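Local coordinates for protein N-formylglutamate amidohydrolase (Ralstonia eutropha, PDB 2Q7S) that binds a zinc ion and is probably a metal-dependent hydrolase of the N-formylglutamate amidohydrolase family, at residues G53-V58 and I251-Y256; H172-N177 and R188-F193; N177-L182 and N225-G230; R213-K218 and T276-R281. All blocks are in the same frame, centred on the assembly; numbering follows the deposited sequence. Where two conformers were deposited one is given.

How the contacts relate
Contacts 1 and 2 meet at the zinc ion, each giving it one ligand: Asp55 from 53-58 and His172 from 172-177. Their centres are about 10 Å apart, and they are joined because strands 166-174 and 244-252 are neighbours in the sheet; Arg252 NE of contact 1 forms a 2.8 Å salt bridge with Asp192 OD1 of contact 2. Contact 3 shares Asn177 with contact 2, its centre about 8 Å away, and the nearest side-chain atom of its Tyr228 is about 7 Å from the zinc. Contact 4 lies far from the metal; it touches contact 2 where Leu215 CD1 packs 3.3 Å from Phe193 CD2, and its centre is about 23 Å from that of contact 3.

Contact 1. Residues G53-V58 and I251-Y256; sequences GEDTHV and IRRPLY. With ZN (zinc ion), chain C.
At the zinc site, Asp55 meets Arg253 while dividing its carboxylate between two partners. OD2 binds the zinc ion at 2.1 Å, and OD1 takes a salt-bridging hydrogen bond from Arg253 NH2 at 3.0 Å. The donor comes from above the carboxylate plane, 41° out of it, whereas OD1 lies in the guanidinium plane. Arginine suits the place: its chain runs extended from CG to NE, Ser173 OG is hydrogen-bonded to NE, and Glu54 O lies over one face, offset toward the rim, 3.3 Å from Arg253 CZ, without a hydrogen bond. Farther along, Tyr256 OH donates to Thr56 O at 2.6 Å, in the carbonyl plane and with a C=O...donor angle of 154°. Tyrosine fits because its hydroxyl reaches this carbonyl of the turn before helix 58-61 while its ring packs on His57 and Val58, with His57 CB 3.9 Å from Tyr256 CE2. With His32 and His172, Asp55 completes a His-Asp-His zinc site, consistent with the zinc exopeptidase clan to which this family belongs.

Contact 2. Residues H172-N177 and R188-F193; sequences HSMPNN and RPLADF. With ZN (zinc ion), chain C.
Met174, a selenomethionine in this crystal, and Leu190 reach toward each other tip to tip, and these two side chains carry most of the buried surface. The chi1 of Met174 is 48°, which sets CG between the backbone N and the carbonyl carbon, and from there the chain is extended. Its selenium lies 3.9 Å from Leu190 CD1, and CE is equally far from Leu190 CG. CE also presses to 3.2 Å on Ala191 O, a carbonyl oxygen that is buried here without a hydrogen-bonding partner. Leu190 CD2 packs as closely on backbone, 3.4 Å from Pro175 O and 3.7 Å from Asn176 O. A long, flexible, apolar side chain suits position 174, since it spans from the strand end to the loop; Tyr228 packs on it as well. The loose side is at Asn176, which is exposed and whose side chain stays 4.9 Å or more from 188-193, and Leu190 itself is partly exposed. No hydrogen bond joins the two segments directly, but Arg252 links them by bonding to both Asn176 OD1 and Asp192 OD1. Two residues before Met174, His172 binds zinc through ND1 at 2.0 Å, while Asn170 takes the hydrogen bond of its NE2. A metal ligand near the C-terminal end of a central parallel strand, followed by a loop leaving the sheet, is a familiar arrangement in alpha/beta metallohydrolases.

Contact 3. Residues N177-L182 and N225-G230; sequences NAYERL and NDPYKG
Tyr179 and Pro227 mark the nearest approach of the backbones, their CA atoms 7.1 Å apart, where the single-turn helix 178-181 faces a loop with a cis peptide bond between Asp226 and Pro227. Tyr179 OH donates to Asp226 OD1 at 2.7 Å. That oxygen lies at the edge of the phenol ring, in its plane, while the hydroxyl stands 55° out of the carboxylate plane. Asp226 presents its acid with CG anti to the backbone N (chi1 -174°). A water adds a second tie, donating to Tyr179 OH and, at 2.7 Å, to Asp226 O. The loop follows strand 222-224, an edge strand of the mixed sheet, so the contact joins the sheet's edge to the helix that comes after the zinc-binding strand 166-174. Proline, able to adopt the cis form, also offers a compact apolar ring: Pro227 CB lies 3.7 Å from Tyr179 CE1 and 3.5 Å from Leu182 CD1, and both side chains cross it at about a right angle. The same Leu182 methyl reaches Tyr228 CZ at 4.1 Å. Ala178, small enough to let the tyrosine close in, has CB 3.5 Å from Tyr228 OH. Asn177, before the helix, accepts from Arg181 NE at its OD1, 2.7 Å away, and donates from ND2 to Glu180 OE1.

Contact 4. Residues R213-K218 and T276-R281; sequences RELREK and TLLTLR
The carboxylate of Glu214 and the guanidinium of Arg281 approach without stacking: their planes are 65° apart, and Glu214 OE2 stands oblique to the guanidinium, 4.2 Å from NE and beyond salt-bridge range. They sit between two roughly antiparallel helices of this alpha/beta fold, 205-217 and 267-289, whose short segments cross at 152° with axes 10.6 Å apart. Glutamate suits a place among cations: Arg213 NH2 lies 5.2 Å from Arg281 NH2, and the acid would partly offset their repulsion. Its OE1 has a weak salt bridge with Lys218 NZ, one turn on in the same helix, at 3.4 Å. Closer packing involves carbon atoms. The carboxylate carbon CD of Glu214 rests 4.0 Å from Arg281 CG, and its aliphatic CB 3.7 Å from Leu278 CD1. Leu278, buried and touching Trp62, carries CG anti to its backbone N (chi1 166°); its other methyl, CD2, meets Leu215 CD2 at 4.1 Å, the two side chains crossing at about a right angle.

Contact 1. Residues G53-V58 and I251-Y256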
loop_
_atom_site.group_PDB
_atom_site.type_symbol
_atom_site.label_atom_id
_atom_site.label_comp_id
_atom_site.label_asym_id
_atom_site.label_seq_id
_atom_site.Cartn_x
_atom_site.Cartn_y
_atom_site.Cartn_z
ATOM N N GLY A 53 11.206 -3.930 -5.339
ATOM C CA GLY A 53 9.991 -3.093 -5.119
ATOM C C GLY A 53 8.780 -3.737 -4.449
ATOM O O GLY A 53 7.704 -3.111 -4.338
ATOM N N GLU A 54 8.918 -5.000 -4.029
ATOM C CA GLU A 54 7.889 -5.664 -3.288
ATOM C C GLU A 54 7.864 -5.177 -1.844
ATOM O O GLU A 54 8.886 -5.150 -1.172
ATOM C CB GLU A 54 8.149 -7.162 -3.170
ATOM C CG GLU A 54 8.176 -7.962 -4.373
ATOM C CD GLU A 54 8.484 -9.415 -4.057
ATOM O OE1 GLU A 54 8.699 -9.769 -2.871
ATOM O OE2 GLU A 54 8.500 -10.192 -5.011
ATOM N N ASP A 55 6.691 -4.828 -1.381
ATOM C CA ASP A 55 6.424 -4.731 0.044
ATOM C C ASP A 55 6.055 -6.126 0.623
ATOM O O ASP A 55 4.926 -6.343 1.081
ATOM C CB ASP A 55 5.265 -3.801 0.312
ATOM C CG ASP A 55 5.503 -2.430 -0.176
ATOM O OD1 ASP A 55 6.465 -2.198 -0.972
ATOM O OD2 ASP A 55 4.637 -1.622 0.186
ATOM N N THR A 56 7.044 -7.011 0.611
ATOM C CA THR A 56 6.841 -8.443 0.913
ATOM C C THR A 56 6.314 -8.661 2.341
ATOM O O THR A 56 6.718 -7.962 3.303
ATOM C CB THR A 56 8.162 -9.244 0.687
ATOM O OG1 THR A 56 8.856 -8.665 -0.406
ATOM C CG2 THR A 56 7.926 -10.736 0.425
ATOM N N HIS A 57 5.390 -9.628 2.442
ATOM C CA HIS A 57 4.755 -10.076 3.692
ATOM C C HIS A 57 3.853 -9.060 4.408
ATOM O O HIS A 57 3.369 -9.363 5.474
ATOM C CB HIS A 57 5.800 -10.530 4.702
ATOM C CG HIS A 57 6.822 -11.463 4.160
ATOM N ND1 HIS A 57 6.488 -12.657 3.558
ATOM C CD2 HIS A 57 8.176 -11.403 4.166
ATOM C CE1 HIS A 57 7.597 -13.269 3.164
ATOM N NE2 HIS A 57 8.633 -12.540 3.538
ATOM N N VAL A 58 3.659 -7.863 3.842
ATOM C CA VAL A 58 2.898 -6.789 4.537
ATOM C C VAL A 58 1.483 -7.200 4.818
ATOM O O VAL A 58 0.911 -6.902 5.869
ATOM C CB VAL A 58 2.916 -5.439 3.743
ATOM C CG1 VAL A 58 1.815 -4.525 4.215
ATOM C CG2 VAL A 58 4.285 -4.804 3.950
ATOM N N ILE A 251 6.143 0.641 6.946
ATOM C CA ILE A 251 6.986 -0.038 7.893
ATOM C C ILE A 251 8.410 -0.227 7.335
ATOM O O ILE A 251 8.616 -0.839 6.271
ATOM C CB ILE A 251 6.367 -1.447 8.220
ATOM C CG1 ILE A 251 4.960 -1.303 8.793
ATOM C CG2 ILE A 251 7.212 -2.261 9.156
ATOM C CD1 ILE A 251 4.327 -2.617 9.105
ATOM N N ARG A 252 9.408 0.226 8.086
ATOM C CA ARG A 252 10.815 -0.012 7.744
ATOM C C ARG A 252 11.071 -1.550 7.693
ATOM O O ARG A 252 10.995 -2.272 8.673
ATOM C CB ARG A 252 11.722 0.668 8.771
ATOM C CG ARG A 252 13.164 0.925 8.369
ATOM C CD ARG A 252 13.837 1.887 9.363
ATOM N NE ARG A 252 13.937 1.364 10.733
ATOM C CZ ARG A 252 14.985 0.674 11.187
ATOM N NH1 ARG A 252 15.992 0.370 10.384
ATOM N NH2 ARG A 252 15.022 0.274 12.440
ATOM N N ARG A 253 11.428 -2.022 6.519
ATOM C CA ARG A 253 11.567 -3.440 6.197
ATOM C C ARG A 253 12.464 -4.278 7.085
ATOM O O ARG A 253 12.089 -5.422 7.373
ATOM C CB ARG A 253 11.995 -3.591 4.717
ATOM C CG ARG A 253 10.823 -3.464 3.766
ATOM C CD ARG A 253 11.299 -3.306 2.319
ATOM N NE ARG A 253 10.227 -2.922 1.412
ATOM C CZ ARG A 253 10.467 -2.537 0.156
ATOM N NH1 ARG A 253 11.697 -2.546 -0.295
ATOM N NH2 ARG A 253 9.485 -2.199 -0.629
ATOM N N PRO A 254 13.637 -3.735 7.535
ATOM C CA PRO A 254 14.537 -4.488 8.420
ATOM C C PRO A 254 13.868 -4.983 9.673
ATOM O O PRO A 254 14.279 -6.000 10.220
ATOM C CB PRO A 254 15.670 -3.496 8.743
ATOM C CG PRO A 254 15.699 -2.601 7.676
ATOM C CD PRO A 254 14.228 -2.432 7.214
ATOM N N LEU A 255 12.812 -4.291 10.083
ATOM C CA LEU A 255 11.998 -4.691 11.231
ATOM C C LEU A 255 11.409 -6.097 11.140
ATOM O O LEU A 255 11.028 -6.662 12.147
ATOM C CB LEU A 255 10.848 -3.707 11.431
ATOM C CG LEU A 255 11.198 -2.270 11.838
ATOM C CD1 LEU A 255 9.918 -1.490 12.033
ATOM C CD2 LEU A 255 12.002 -2.269 13.097
ATOM N N TYR A 256 11.246 -6.630 9.936
ATOM C CA TYR A 256 10.587 -7.925 9.784
ATOM C C TYR A 256 11.170 -8.888 8.758
ATOM O O TYR A 256 10.901 -10.076 8.849
ATOM C CB TYR A 256 9.088 -7.709 9.503
ATOM C CG TYR A 256 8.745 -7.183 8.144
ATOM C CD1 TYR A 256 8.664 -5.823 7.914
ATOM C CD2 TYR A 256 8.474 -8.046 7.111
ATOM C CE1 TYR A 256 8.298 -5.340 6.666
ATOM C CE2 TYR A 256 8.147 -7.595 5.863
ATOM C CZ TYR A 256 8.044 -6.217 5.643
ATOM O OH TYR A 256 7.692 -5.768 4.389
HETATM ZN ZN ZN C . 4.351 0.145 -0.872
#

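Contact 2. Residues H172-N177 and R188-F193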
loop_
_atom_site.group_PDB
_atom_site.type_symbol
_atom_site.label_atom_id
_atom_site.label_comp_id
_atom_site.label_asym_id
_atom_site.label_seq_id
_atom_site.Cartn_x
_atom_site.Cartn_y
_atom_site.Cartn_z
ATOM N N HIS A 172 2.053 -0.527 3.727
ATOM C CA HIS A 172 3.309 -0.628 2.989
ATOM C C HIS A 172 4.461 -1.013 3.873
ATOM O O HIS A 172 4.371 -1.026 5.103
ATOM C CB HIS A 172 3.665 0.737 2.326
ATOM C CG HIS A 172 2.649 1.176 1.362
ATOM N ND1 HIS A 172 2.766 0.948 0.006
ATOM C CD2 HIS A 172 1.435 1.724 1.561
ATOM C CE1 HIS A 172 1.669 1.374 -0.585
ATOM N NE2 HIS A 172 0.850 1.845 0.332
ATOM N N SER A 173 5.535 -1.381 3.210
ATOM C CA SER A 173 6.865 -1.362 3.817
ATOM C C SER A 173 7.857 -0.631 2.911
ATOM O O SER A 173 7.697 -0.552 1.707
ATOM C CB SER A 173 7.337 -2.791 4.103
ATOM O OG SER A 173 7.634 -3.460 2.910
HETATM N N MSE A 174 8.946 -0.209 3.497
HETATM C CA MSE A 174 9.899 0.608 2.815
HETATM C C MSE A 174 11.326 0.136 3.140
HETATM O O MSE A 174 11.596 -0.384 4.256
HETATM C CB MSE A 174 9.668 2.071 3.226
HETATM C CG MSE A 174 9.543 2.280 4.694
HETATM SE SE MSE A 174 9.421 4.155 5.218
HETATM C CE MSE A 174 9.692 3.653 7.059
ATOM N N PRO A 175 12.256 0.327 2.189
ATOM C CA PRO A 175 13.645 -0.017 2.416
ATOM C C PRO A 175 14.346 0.965 3.326
ATOM O O PRO A 175 13.884 2.104 3.528
ATOM C CB PRO A 175 14.240 0.022 1.001
ATOM C CG PRO A 175 13.405 0.998 0.305
ATOM C CD PRO A 175 12.034 0.850 0.835
ATOM N N ASN A 176 15.467 0.532 3.882
ATOM C CA ASN A 176 16.166 1.335 4.835
ATOM C C ASN A 176 16.708 2.612 4.188
ATOM O O ASN A 176 16.823 3.668 4.813
ATOM C CB ASN A 176 17.278 0.502 5.464
ATOM C CG ASN A 176 17.317 0.617 6.971
ATOM O OD1 ASN A 176 16.314 0.917 7.609
ATOM N ND2 ASN A 176 18.480 0.387 7.546
ATOM N N ASN A 177 17.005 2.519 2.903
ATOM C CA ASN A 177 17.487 3.656 2.155
ATOM C C ASN A 177 16.393 4.371 1.376
ATOM O O ASN A 177 16.663 4.930 0.327
ATOM C CB ASN A 177 18.662 3.236 1.255
ATOM C CG ASN A 177 18.260 2.287 0.150
ATOM O OD1 ASN A 177 17.122 1.840 0.072
ATOM N ND2 ASN A 177 19.203 1.983 -0.725
ATOM N N ARG A 188 17.458 13.709 9.608
ATOM C CA ARG A 188 16.888 12.714 10.506
ATOM C C ARG A 188 16.948 11.300 9.940
ATOM O O ARG A 188 16.634 11.099 8.765
ATOM C CB ARG A 188 15.382 12.991 10.696
ATOM C CG ARG A 188 15.058 14.343 11.207
ATOM C CD ARG A 188 13.560 14.667 11.126
ATOM N NE ARG A 188 13.370 16.048 11.557
ATOM C CZ ARG A 188 13.656 17.104 10.804
ATOM N NH1 ARG A 188 14.111 16.947 9.562
ATOM N NH2 ARG A 188 13.473 18.324 11.287
ATOM N N PRO A 189 17.156 10.290 10.808
ATOM C CA PRO A 189 16.956 8.930 10.288
ATOM C C PRO A 189 15.504 8.587 9.985
ATOM O O PRO A 189 14.565 9.059 10.657
ATOM C CB PRO A 189 17.461 8.033 11.410
ATOM C CG PRO A 189 17.308 8.846 12.639
ATOM C CD PRO A 189 17.503 10.287 12.233
ATOM N N LEU A 190 15.342 7.727 8.984
ATOM C CA LEU A 190 14.082 7.146 8.613
ATOM C C LEU A 190 13.446 6.452 9.815
ATOM O O LEU A 190 14.133 5.720 10.524
ATOM C CB LEU A 190 14.333 6.119 7.515
ATOM C CG LEU A 190 13.082 5.570 6.894
ATOM C CD1 LEU A 190 12.273 6.689 6.158
ATOM C CD2 LEU A 190 13.430 4.467 5.916
ATOM N N ALA A 191 12.143 6.707 10.043
ATOM C CA ALA A 191 11.445 6.151 11.199
ATOM C C ALA A 191 11.112 4.683 10.912
ATOM O O ALA A 191 11.215 4.183 9.767
ATOM C CB ALA A 191 10.199 6.951 11.507
ATOM N N ASP A 192 10.706 3.988 11.966
ATOM C CA ASP A 192 10.290 2.630 11.834
ATOM C C ASP A 192 8.930 2.564 11.133
ATOM O O ASP A 192 8.678 1.623 10.389
ATOM C CB ASP A 192 10.210 1.962 13.204
ATOM C CG ASP A 192 11.545 1.820 13.868
ATOM O OD1 ASP A 192 12.519 1.587 13.156
ATOM O OD2 ASP A 192 11.601 1.895 15.104
ATOM N N PHE A 193 8.058 3.531 11.441
ATOM C CA PHE A 193 6.717 3.709 10.842
ATOM C C PHE A 193 6.648 5.114 10.316
ATOM O O PHE A 193 7.038 6.047 11.020
ATOM C CB PHE A 193 5.622 3.565 11.876
ATOM C CG PHE A 193 5.335 2.146 12.241
ATOM C CD1 PHE A 193 6.135 1.476 13.138
ATOM C CD2 PHE A 193 4.280 1.462 11.638
ATOM C CE1 PHE A 193 5.905 0.134 13.438
ATOM C CE2 PHE A 193 4.021 0.113 11.983
ATOM C CZ PHE A 193 4.831 -0.523 12.860
HETATM ZN ZN ZN C . 4.351 0.145 -0.872
#

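Contact 3. Residues N177-L182 and N225-G230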
loop_
_atom_site.group_PDB
_atom_site.type_symbol
_atom_site.label_atom_id
_atom_site.label_comp_id
_atom_site.label_asym_id
_atom_site.label_seq_id
_atom_site.Cartn_x
_atom_site.Cartn_y
_atom_site.Cartn_z
ATOM N N ASN A 177 17.005 2.519 2.903
ATOM C CA ASN A 177 17.487 3.656 2.155
ATOM C C ASN A 177 16.393 4.371 1.376
ATOM O O ASN A 177 16.663 4.930 0.327
ATOM C CB ASN A 177 18.662 3.236 1.255
ATOM C CG ASN A 177 18.260 2.287 0.150
ATOM O OD1 ASN A 177 17.122 1.840 0.072
ATOM N ND2 ASN A 177 19.203 1.983 -0.725
ATOM N N ALA A 178 15.165 4.381 1.890
ATOM C CA ALA A 178 14.069 5.093 1.217
ATOM C C ALA A 178 14.386 6.572 0.900
ATOM O O ALA A 178 13.922 7.086 -0.117
ATOM C CB ALA A 178 12.821 5.000 1.995
ATOM N N TYR A 179 15.170 7.241 1.749
ATOM C CA TYR A 179 15.550 8.641 1.532
ATOM C C TYR A 179 16.479 8.785 0.302
ATOM O O TYR A 179 16.308 9.688 -0.506
ATOM C CB TYR A 179 16.245 9.237 2.770
ATOM C CG TYR A 179 15.335 9.737 3.905
ATOM C CD1 TYR A 179 14.293 10.634 3.656
ATOM C CD2 TYR A 179 15.555 9.348 5.217
ATOM C CE1 TYR A 179 13.479 11.089 4.678
ATOM C CE2 TYR A 179 14.749 9.813 6.262
ATOM C CZ TYR A 179 13.722 10.683 5.986
ATOM O OH TYR A 179 12.923 11.179 6.985
ATOM N N GLU A 180 17.459 7.893 0.198
ATOM C CA GLU A 180 18.400 7.843 -0.921
ATOM C C GLU A 180 17.688 7.570 -2.249
ATOM O O GLU A 180 17.942 8.238 -3.257
ATOM C CB GLU A 180 19.449 6.756 -0.622
ATOM C CG GLU A 180 20.389 6.367 -1.760
ATOM C CD GLU A 180 21.510 5.402 -1.298
ATOM O OE1 GLU A 180 21.209 4.381 -0.639
ATOM O OE2 GLU A 180 22.700 5.662 -1.598
ATOM N N ARG A 181 16.802 6.588 -2.239
ATOM C CA ARG A 181 16.009 6.207 -3.403
ATOM C C ARG A 181 15.006 7.274 -3.876
ATOM O O ARG A 181 14.730 7.401 -5.076
ATOM C CB ARG A 181 15.197 4.958 -3.063
ATOM C CG ARG A 181 16.036 3.738 -2.815
ATOM C CD ARG A 181 15.185 2.505 -2.965
ATOM N NE ARG A 181 15.706 1.396 -2.179
ATOM C CZ ARG A 181 16.081 0.208 -2.660
ATOM N NH1 ARG A 181 15.990 -0.073 -3.961
ATOM N NH2 ARG A 181 16.544 -0.717 -1.816
ATOM N N LEU A 182 14.397 7.973 -2.925
ATOM C CA LEU A 182 13.677 9.189 -3.237
ATOM C C LEU A 182 14.822 10.187 -3.336
ATOM O O LEU A 182 15.956 9.842 -3.035
ATOM C CB LEU A 182 12.669 9.532 -2.141
ATOM C CG LEU A 182 11.708 8.422 -1.679
ATOM C CD1 LEU A 182 11.094 8.832 -0.352
ATOM C CD2 LEU A 182 10.620 8.095 -2.709
ATOM N N ASN A 225 4.343 12.045 7.587
ATOM C CA ASN A 225 4.535 12.794 6.319
ATOM C C ASN A 225 5.980 13.041 5.915
ATOM O O ASN A 225 6.299 14.037 5.244
ATOM C CB ASN A 225 3.709 14.080 6.355
ATOM C CG ASN A 225 2.222 13.778 6.488
ATOM O OD1 ASN A 225 1.635 13.213 5.583
ATOM N ND2 ASN A 225 1.638 14.074 7.642
ATOM N N ASP A 226 6.828 12.077 6.245
ATOM C CA ASP A 226 8.288 12.194 6.119
ATOM C C ASP A 226 8.919 10.785 5.968
ATOM O O ASP A 226 9.027 10.047 6.957
ATOM C CB ASP A 226 8.833 12.881 7.355
ATOM C CG ASP A 226 10.321 13.180 7.262
ATOM O OD1 ASP A 226 10.937 12.848 6.223
ATOM O OD2 ASP A 226 10.875 13.766 8.224
ATOM N N PRO A 227 9.308 10.395 4.734
ATOM C CA PRO A 227 9.227 11.100 3.453
ATOM C C PRO A 227 7.924 10.826 2.670
ATOM O O PRO A 227 7.751 11.401 1.614
ATOM C CB PRO A 227 10.424 10.545 2.681
ATOM C CG PRO A 227 10.509 9.107 3.188
ATOM C CD PRO A 227 9.937 9.071 4.563
ATOM N N TYR A 228 7.023 10.008 3.218
ATOM C CA TYR A 228 5.802 9.593 2.540
ATOM C C TYR A 228 4.553 10.252 3.093
ATOM O O TYR A 228 4.111 9.929 4.207
ATOM C CB TYR A 228 5.608 8.092 2.679
ATOM C CG TYR A 228 6.707 7.287 2.063
ATOM C CD1 TYR A 228 6.788 7.136 0.705
ATOM C CD2 TYR A 228 7.666 6.670 2.847
ATOM C CE1 TYR A 228 7.785 6.388 0.143
ATOM C CE2 TYR A 228 8.668 5.919 2.285
ATOM C CZ TYR A 228 8.728 5.789 0.938
ATOM O OH TYR A 228 9.729 5.024 0.370
ATOM N N LYS A 229 3.960 11.123 2.273
ATOM C CA LYS A 229 2.756 11.872 2.625
ATOM C C LYS A 229 1.469 11.210 2.163
ATOM O O LYS A 229 0.401 11.653 2.552
ATOM C CB LYS A 229 2.813 13.334 2.075
ATOM C CG LYS A 229 4.066 14.089 2.413
ATOM C CD LYS A 229 4.052 15.541 1.914
ATOM C CE LYS A 229 4.912 16.420 2.820
ATOM N NZ LYS A 229 4.718 17.899 2.581
ATOM N N GLY A 230 1.535 10.129 1.391
ATOM C CA GLY A 230 0.303 9.435 0.936
ATOM C C GLY A 230 0.200 9.527 -0.590
ATOM O O GLY A 230 0.451 10.665 -1.091
HETATM O O HOH W 1 11.052 9.141 8.549
#

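Contact 4. Residues R213-K218 and T276-R281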
loop_
_atom_site.group_PDB
_atom_site.type_symbol
_atom_site.label_atom_id
_atom_site.label_comp_id
_atom_site.label_asym_id
_atom_site.label_seq_id
_atom_site.Cartn_x
_atom_site.Cartn_y
_atom_site.Cartn_z
ATOM N N ARG A 213 0.879 7.062 19.003
ATOM C CA ARG A 213 1.068 6.863 20.443
ATOM C C ARG A 213 1.233 5.380 20.774
ATOM O O ARG A 213 2.145 4.992 21.496
ATOM C CB ARG A 213 -0.129 7.446 21.201
ATOM C CG ARG A 213 -0.161 7.157 22.713
ATOM C CD ARG A 213 -1.260 7.951 23.416
ATOM N NE ARG A 213 -2.621 7.658 22.918
ATOM C CZ ARG A 213 -3.426 8.511 22.254
ATOM N NH1 ARG A 213 -3.051 9.773 21.973
ATOM N NH2 ARG A 213 -4.638 8.101 21.863
ATOM N N GLU A 214 0.358 4.546 20.240
ATOM C CA GLU A 214 0.448 3.086 20.491
ATOM C C GLU A 214 1.791 2.517 20.000
ATOM O O GLU A 214 2.437 1.786 20.716
ATOM C CB GLU A 214 -0.740 2.354 19.854
ATOM C CG GLU A 214 -2.080 2.680 20.550
ATOM C CD GLU A 214 -2.185 2.053 21.937
ATOM O OE1 GLU A 214 -1.693 0.914 22.086
ATOM O OE2 GLU A 214 -2.728 2.706 22.873
ATOM N N LEU A 215 2.239 2.906 18.798
ATOM C CA LEU A 215 3.517 2.429 18.268
ATOM C C LEU A 215 4.729 2.930 19.016
ATOM O O LEU A 215 5.629 2.155 19.290
ATOM C CB LEU A 215 3.655 2.770 16.757
ATOM C CG LEU A 215 2.726 1.926 15.883
ATOM C CD1 LEU A 215 2.853 2.324 14.489
ATOM C CD2 LEU A 215 2.962 0.417 16.017
ATOM N N ARG A 216 4.770 4.231 19.352
ATOM C CA ARG A 216 5.830 4.764 20.233
ATOM C C ARG A 216 5.839 4.126 21.618
ATOM O O ARG A 216 6.884 3.924 22.191
ATOM C CB ARG A 216 5.727 6.294 20.366
ATOM C CG ARG A 216 6.073 7.007 19.100
ATOM C CD ARG A 216 5.761 8.482 19.217
ATOM N NE ARG A 216 6.286 9.184 18.064
ATOM C CZ ARG A 216 6.077 10.477 17.808
ATOM N NH1 ARG A 216 5.288 11.217 18.579
ATOM N NH2 ARG A 216 6.614 11.022 16.730
ATOM N N GLU A 217 4.691 3.776 22.150
ATOM C CA GLU A 217 4.671 3.086 23.449
ATOM C C GLU A 217 5.301 1.689 23.395
ATOM O O GLU A 217 5.817 1.231 24.383
ATOM C CB GLU A 217 3.253 3.075 24.036
ATOM C CG GLU A 217 2.848 4.485 24.475
ATOM C CD GLU A 217 1.475 4.595 25.153
ATOM O OE1 GLU A 217 0.812 3.551 25.352
ATOM O OE2 GLU A 217 1.081 5.751 25.478
ATOM N N LYS A 218 5.304 1.057 22.221
ATOM C CA LYS A 218 5.854 -0.297 22.031
ATOM C C LYS A 218 7.334 -0.235 21.629
ATOM O O LYS A 218 7.987 -1.263 21.436
ATOM C CB LYS A 218 5.042 -1.058 20.966
ATOM C CG LYS A 218 3.590 -1.405 21.380
ATOM C CD LYS A 218 2.679 -1.620 20.163
ATOM C CE LYS A 218 1.288 -2.241 20.456
ATOM N NZ LYS A 218 0.560 -1.571 21.601
ATOM N N THR A 276 -1.088 -6.795 15.624
ATOM C CA THR A 276 -2.331 -7.369 16.084
ATOM C C THR A 276 -2.933 -6.587 17.243
ATOM O O THR A 276 -4.120 -6.279 17.263
ATOM C CB THR A 276 -2.154 -8.839 16.463
ATOM O OG1 THR A 276 -1.894 -9.580 15.266
ATOM C CG2 THR A 276 -3.375 -9.352 17.078
ATOM N N LEU A 277 -2.108 -6.317 18.247
ATOM C CA LEU A 277 -2.519 -5.499 19.380
ATOM C C LEU A 277 -2.875 -4.068 18.951
ATOM O O LEU A 277 -3.836 -3.498 19.477
ATOM C CB LEU A 277 -1.444 -5.494 20.475
ATOM C CG LEU A 277 -1.325 -6.636 21.503
ATOM C CD1 LEU A 277 -2.291 -6.508 22.668
ATOM C CD2 LEU A 277 -1.459 -7.995 20.889
ATOM N N LEU A 278 -2.149 -3.491 18.003
ATOM C CA LEU A 278 -2.466 -2.137 17.525
ATOM C C LEU A 278 -3.832 -2.180 16.803
ATOM O O LEU A 278 -4.664 -1.297 16.973
ATOM C CB LEU A 278 -1.387 -1.613 16.551
ATOM C CG LEU A 278 -1.803 -0.367 15.760
ATOM C CD1 LEU A 278 -1.907 0.824 16.707
ATOM C CD2 LEU A 278 -0.864 -0.114 14.537
ATOM N N THR A 279 -4.076 -3.255 16.066
ATOM C CA THR A 279 -5.290 -3.391 15.220
ATOM C C THR A 279 -6.529 -3.529 16.084
ATOM O O THR A 279 -7.589 -3.032 15.751
ATOM C CB THR A 279 -5.121 -4.563 14.155
ATOM O OG1 THR A 279 -4.044 -4.265 13.248
ATOM C CG2 THR A 279 -6.356 -4.736 13.292
ATOM N N LEU A 280 -6.396 -4.253 17.201
ATOM C CA LEU A 280 -7.463 -4.417 18.142
ATOM C C LEU A 280 -7.810 -3.031 18.687
ATOM O O LEU A 280 -8.987 -2.636 18.774
ATOM C CB LEU A 280 -7.052 -5.386 19.276
ATOM C CG LEU A 280 -8.095 -5.763 20.327
ATOM C CD1 LEU A 280 -9.429 -6.229 19.666
ATOM C CD2 LEU A 280 -7.559 -6.852 21.282
ATOM N N ARG A 281 -6.790 -2.268 19.033
ATOM C CA ARG A 281 -7.035 -0.916 19.517
ATOM C C ARG A 281 -7.727 0.002 18.485
ATOM O O ARG A 281 -8.587 0.802 18.829
ATOM C CB ARG A 281 -5.719 -0.318 19.970
ATOM C CG ARG A 281 -5.880 1.011 20.660
ATOM C CD ARG A 281 -6.609 0.897 22.008
ATOM N NE ARG A 281 -6.889 2.248 22.458
ATOM C CZ ARG A 281 -7.919 2.990 22.063
ATOM N NH1 ARG A 281 -8.836 2.513 21.211
ATOM N NH2 ARG A 281 -8.028 4.230 22.530
#